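Local coordinates for PPR (Rhodospirillum centenum, PDB 1MZU), which senses light through a 4'-hydroxycinnamic acid chromophore in its N-terminal photoactive yellow protein domain and probably relays the signal as a histidine kinase, at residues Ser55-Pro59 with Glu60-Gly64. Sequence-based numbering, arbitrary orientation.
With HC4 (4'-hydroxycinnamic acid), chain D.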
loop_
_atom_site.group_PDB
_atom_site.type_symbol
_atom_site.label_atom_id
_atom_site.label_comp_id
_atom_site.label_asym_id
_atom_site.label_seq_id
_atom_site.Cartn_x
_atom_site.Cartn_y
_atom_site.Cartn_z
ATOM N N SER A 55 -9.104 -2.864 -6.264
ATOM C CA SER A 55 -8.161 -2.756 -7.376
ATOM C C SER A 55 -8.366 -3.655 -8.585
ATOM O O SER A 55 -8.013 -3.273 -9.700
ATOM C CB SER A 55 -6.739 -2.967 -6.864
ATOM O OG SER A 55 -6.471 -4.333 -6.597
ATOM N N GLY A 56 -8.835 -4.878 -8.335
ATOM C CA GLY A 56 -9.056 -5.849 -9.396
ATOM C C GLY A 56 -7.845 -6.755 -9.568
ATOM O O GLY A 56 -7.823 -7.610 -10.452
ATOM N N ARG A 57 -6.831 -6.551 -8.722
ATOM C CA ARG A 57 -5.596 -7.338 -8.744
ATOM C C ARG A 57 -5.673 -8.578 -7.878
ATOM O O ARG A 57 -6.177 -8.528 -6.764
ATOM C CB ARG A 57 -4.386 -6.507 -8.288
ATOM C CG ARG A 57 -3.696 -5.681 -9.364
ATOM C CD ARG A 57 -4.464 -4.413 -9.687
ATOM N NE ARG A 57 -3.748 -3.550 -10.619
ATOM C CZ ARG A 57 -4.287 -2.509 -11.252
ATOM N NH1 ARG A 57 -5.562 -2.191 -11.055
ATOM N NH2 ARG A 57 -3.553 -1.789 -12.092
ATOM N N ILE A 58 -5.136 -9.678 -8.402
ATOM C CA ILE A 58 -5.093 -10.967 -7.713
ATOM C C ILE A 58 -3.834 -10.919 -6.825
ATOM O O ILE A 58 -2.759 -10.565 -7.313
ATOM C CB ILE A 58 -5.058 -12.162 -8.748
ATOM C CG1 ILE A 58 -6.424 -12.325 -9.430
ATOM C CG2 ILE A 58 -4.702 -13.496 -8.070
ATOM C CD1 ILE A 58 -6.737 -11.344 -10.564
ATOM N N PRO A 59 -3.959 -11.238 -5.511
ATOM C CA PRO A 59 -2.824 -11.221 -4.571
ATOM C C PRO A 59 -1.592 -12.051 -4.919
ATOM O O PRO A 59 -0.488 -11.640 -4.615
ATOM C CB PRO A 59 -3.460 -11.716 -3.271
ATOM C CG PRO A 59 -4.824 -11.174 -3.355
ATOM C CD PRO A 59 -5.213 -11.494 -4.773
ATOM N N GLU A 60 -1.779 -13.183 -5.594
ATOM C CA GLU A 60 -0.665 -14.073 -5.926
ATOM C C GLU A 60 0.344 -13.653 -6.999
ATOM O O GLU A 60 1.511 -14.043 -6.940
ATOM C CB GLU A 60 -1.169 -15.502 -6.141
ATOM C CG GLU A 60 -1.647 -16.180 -4.851
ATOM C CD GLU A 60 -3.036 -15.726 -4.385
ATOM O OE1 GLU A 60 -3.141 -15.182 -3.262
ATOM O OE2 GLU A 60 -4.024 -15.952 -5.121
ATOM N N ARG A 61 -0.095 -12.850 -7.962
ATOM C CA ARG A 61 0.793 -12.351 -9.021
ATOM C C ARG A 61 1.413 -11.006 -8.621
ATOM O O ARG A 61 2.446 -10.597 -9.155
ATOM C CB ARG A 61 0.048 -12.230 -10.366
ATOM C CG ARG A 61 -1.251 -11.435 -10.319
ATOM C CD ARG A 61 -1.993 -11.509 -11.656
ATOM N NE ARG A 61 -3.281 -10.806 -11.610
ATOM C CZ ARG A 61 -3.449 -9.499 -11.817
ATOM N NH1 ARG A 61 -2.415 -8.715 -12.099
ATOM N NH2 ARG A 61 -4.660 -8.967 -11.718
ATOM N N VAL A 62 0.797 -10.370 -7.627
ATOM C CA VAL A 62 1.212 -9.073 -7.094
ATOM C C VAL A 62 2.287 -9.184 -5.988
ATOM O O VAL A 62 3.154 -8.319 -5.892
ATOM C CB VAL A 62 -0.066 -8.264 -6.667
ATOM C CG1 VAL A 62 0.259 -7.065 -5.838
ATOM C CG2 VAL A 62 -0.787 -7.789 -7.910
ATOM N N ILE A 63 2.248 -10.263 -5.196
ATOM C CA ILE A 63 3.225 -10.500 -4.124
ATOM C C ILE A 63 4.583 -10.881 -4.725
ATOM O O ILE A 63 4.677 -11.783 -5.569
ATOM C CB ILE A 63 2.720 -11.576 -3.101
ATOM C CG1 ILE A 63 1.511 -11.025 -2.339
ATOM C CG2 ILE A 63 3.811 -11.931 -2.080
ATOM C CD1 ILE A 63 0.682 -12.070 -1.595
ATOM N N GLY A 64 5.616 -10.156 -4.298
ATOM C CA GLY A 64 6.961 -10.373 -4.800
ATOM C C GLY A 64 7.376 -9.263 -5.751
ATOM O O GLY A 64 8.561 -9.091 -6.036
HETATM C C1 HC4 D . -1.834 3.702 -9.646
HETATM O O1 HC4 D . -1.118 3.268 -10.607
HETATM C C2 HC4 D . -2.520 2.866 -8.693
HETATM C C3 HC4 D . -2.589 1.546 -8.828
HETATM C "C1'" HC4 D . -2.989 0.627 -7.802
HETATM C "C2'" HC4 D . -3.002 -0.809 -8.102
HETATM C "C3'" HC4 D . -3.306 -1.738 -7.081
HETATM C "C4'" HC4 D . -3.530 -1.274 -5.753
HETATM C "C5'" HC4 D . -3.513 0.114 -5.466
HETATM C "C6'" HC4 D . -3.225 1.028 -6.479
HETATM O "O4'" HC4 D . -3.807 -2.111 -4.775
#
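The guanidinium of R61 reaches back over the turn to I58, with the backbone N of I58 over one face, G56 O near the plane at its edge and I58 CD1 in plane, 3.4 Å from NH2. The R57 guanidinium, its plane 29° from that of R61, has the chromophore over one face: C2' of HC4 sits 3.7 Å above the plane, over its centre. At its edge NH1 donates to S55 O (3.0 Å), which lies in the guanidinium plane and so fixes how the group is turned. The bend at chi2 (78°) carries the R57 chain off toward HC4, while its CB stays behind on V62 CG2 at 3.8 Å. S55 OG accepts from R57 N at 3.1 Å, an ST turn closing helix 49-55, and is also hydrogen-bonded to Y47 OH, itself a partner of HC4. An alanine in place of R57 would probably leave C2' of HC4 without its guanidinium neighbour and S55 O without its NH1 donor. Further on, I63 N closes the short helix 59-62 on P59 O (3.1 Å), and V62 also touches Y47 and I44 of strand 44-47. In this PAS domain of the photoactive yellow protein type, the contact therefore joins a surface turn to the pocket wall, where a cation set beside the C2' and C3' side of the chromophore ring could influence its charge distribution.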